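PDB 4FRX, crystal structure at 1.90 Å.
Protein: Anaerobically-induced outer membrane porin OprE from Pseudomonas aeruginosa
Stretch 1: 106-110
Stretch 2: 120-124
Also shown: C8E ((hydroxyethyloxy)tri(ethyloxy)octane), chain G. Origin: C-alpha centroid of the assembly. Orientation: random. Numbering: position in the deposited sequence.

Stretch 1 (106-110) LGLTA
Stretch 2 (120-124) RYGTL

How do the two strands run, and where does Arg120 sit? They are antiparallel, their end-to-end directions 166° apart, and the register sets Ala110 beside Tyr121 (CA to CA 5.1 Å) and Thr109 beside Gly122 (CA to CA 4.4 Å). All of stretch 1 is extended, from phi/psi -129/124 at Leu106 to -79/145 at Ala110. Arg120 (-128/135) continues this pattern, and its CA makes a CA-H...O contact with Ala110 O at 3.4 Å. Its CA-to-CB bond points sideways, and the chain follows chi1 m, chi2 t, chi3 p and chi4 73°. This bent course brings the guanidinium under Thr109, whose CG2 lies over one of its faces and also approaches Arg120 CB at 3.8 Å. NH2 is hydrogen-bonded elsewhere in the structure, and NH1 to a residue that flanks one of the stretches.

What does Tyr121 contribute? Its backbone (-136/115) forms a closed pair of hydrogen bonds with Ala110: Tyr121 N donates to Ala110 O at 2.8 Å, and Ala110 N donates to Tyr121 O at 2.9 Å. Tyr121 O also receives a CA-H...O contact from Thr109 CA at 3.6 Å. The two side chains share a sheet face, with Ala110 CB 4.5 Å from Tyr121 CB. Chi1 t and chi2 77° lead the ring away from stretch 1 and to the detergent C8E, whose C19 lies 3.6 Å from Tyr121 CD2. The methyl of Ala110 also meets C8E, with Ala110 CB 3.6 Å from C8E C10, and Leu108 (m, t) adds apolar surface, its CB 4.0 Å from C8E C16.

Why is there a glycine at 122? The chain turns a corner here with phi/psi 128/-131, angles at which a CB would jam against the preceding carbonyl oxygen. A CB would also point toward stretch 1 and clash with Leu108 O. Without one, Gly122 CA can approach Leu108 O at 3.6 Å in a CA-H...O contact.

How does Thr123 complete the contact beyond the corner? With phi/psi -75/130, it donates from its N to Leu108 O at 3.0 Å, with a nearly straight N-H...O angle of 162°. Its O accepts a short 2.6 Å hydrogen bond from Thr109 OG1, a reach made by the m rotamer of Thr109. Both threonines are buried. Thr123, also m, points its CB toward stretch 1, and its OG1 lies 3.1 Å from Gly107 CA; a CB on Gly107 would clash with that oxygen. Leu124 (-132/150; m, t) then turns its CB away and makes no contact with stretch 1.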

# COMPACT_ATOMS: atom_id res chain seq x y z
N LEU A 106 8.83 10.10 -15.42
CA LEU A 106 10.19 9.65 -15.16
C LEU A 106 10.56 10.08 -13.76
O LEU A 106 10.49 11.26 -13.44
CB LEU A 106 11.15 10.29 -16.16
CG LEU A 106 12.62 9.93 -15.94
CD1 LEU A 106 12.80 8.42 -16.10
CD2 LEU A 106 13.50 10.69 -16.91
N GLY A 107 10.95 9.13 -12.92
CA GLY A 107 11.31 9.43 -11.55
C GLY A 107 12.76 9.07 -11.29
O GLY A 107 13.12 7.90 -11.32
N LEU A 108 13.59 10.07 -11.01
CA LEU A 108 15.02 9.87 -10.78
C LEU A 108 15.32 9.87 -9.30
O LEU A 108 14.73 10.62 -8.54
CB LEU A 108 15.82 10.98 -11.44
CG LEU A 108 15.76 11.08 -12.96
CD1 LEU A 108 16.80 12.08 -13.44
CD2 LEU A 108 15.99 9.73 -13.59
N THR A 109 16.27 9.03 -8.90
CA THR A 109 16.69 8.97 -7.51
C THR A 109 18.22 9.00 -7.43
O THR A 109 18.89 8.10 -7.94
CB THR A 109 16.20 7.67 -6.86
OG1 THR A 109 14.80 7.52 -7.11
CG2 THR A 109 16.44 7.69 -5.34
N ALA A 110 18.76 10.04 -6.81
CA ALA A 110 20.20 10.08 -6.52
C ALA A 110 20.45 9.20 -5.28
O ALA A 110 19.62 9.16 -4.38
CB ALA A 110 20.65 11.50 -6.25
N ARG A 120 18.93 7.85 -0.17
CA ARG A 120 18.26 8.00 -1.46
C ARG A 120 17.53 9.32 -1.48
O ARG A 120 16.83 9.66 -0.53
CB ARG A 120 17.27 6.86 -1.70
CG ARG A 120 17.93 5.55 -2.00
CD ARG A 120 16.95 4.40 -2.02
NE ARG A 120 16.22 4.29 -3.28
CZ ARG A 120 16.78 3.87 -4.41
NH1 ARG A 120 18.06 3.54 -4.42
NH2 ARG A 120 16.06 3.79 -5.52
N TYR A 121 17.66 10.04 -2.59
CA TYR A 121 17.12 11.38 -2.69
C TYR A 121 16.41 11.57 -4.04
O TYR A 121 17.05 11.55 -5.07
CB TYR A 121 18.28 12.36 -2.53
CG TYR A 121 17.88 13.80 -2.37
CD1 TYR A 121 17.40 14.28 -1.16
CD2 TYR A 121 18.02 14.70 -3.42
CE1 TYR A 121 17.06 15.61 -1.00
CE2 TYR A 121 17.67 16.03 -3.28
CZ TYR A 121 17.19 16.48 -2.07
OH TYR A 121 16.84 17.80 -1.91
N GLY A 122 15.10 11.79 -4.01
CA GLY A 122 14.31 11.82 -5.22
C GLY A 122 13.12 10.88 -5.12
O GLY A 122 12.38 10.89 -4.14
N THR A 123 12.94 10.05 -6.14
CA THR A 123 11.80 9.16 -6.17
C THR A 123 11.96 7.97 -5.22
O THR A 123 12.99 7.30 -5.22
CB THR A 123 11.54 8.68 -7.61
OG1 THR A 123 11.44 9.83 -8.46
CG2 THR A 123 10.24 7.88 -7.68
N LEU A 124 10.93 7.74 -4.40
CA LEU A 124 10.94 6.69 -3.39
C LEU A 124 9.65 5.88 -3.50
O LEU A 124 8.60 6.43 -3.85
CB LEU A 124 11.04 7.31 -1.99
CG LEU A 124 12.27 8.16 -1.68
CD1 LEU A 124 12.13 8.96 -0.38
CD2 LEU A 124 13.53 7.28 -1.65
C1 C8E G . 31.67 6.21 -12.94
C2 C8E G . 31.25 7.61 -13.37
C3 C8E G . 29.75 7.83 -13.19
C4 C8E G . 29.46 9.29 -12.87
C6 C8E G . 26.72 9.64 -10.69
C7 C8E G . 26.55 10.02 -9.22
C8 C8E G . 25.10 10.29 -8.86
O9 C8E G . 24.92 11.67 -8.58
C10 C8E G . 23.59 11.95 -8.23
C11 C8E G . 23.16 13.29 -8.81
O12 C8E G . 22.93 13.11 -10.19
C13 C8E G . 21.64 12.61 -10.48
C14 C8E G . 20.55 13.48 -9.85
O15 C8E G . 19.36 12.73 -9.79
C16 C8E G . 18.23 13.53 -9.51
C17 C8E G . 17.93 13.48 -8.02
O18 C8E G . 16.86 14.34 -7.73
C19 C8E G . 17.24 15.36 -6.85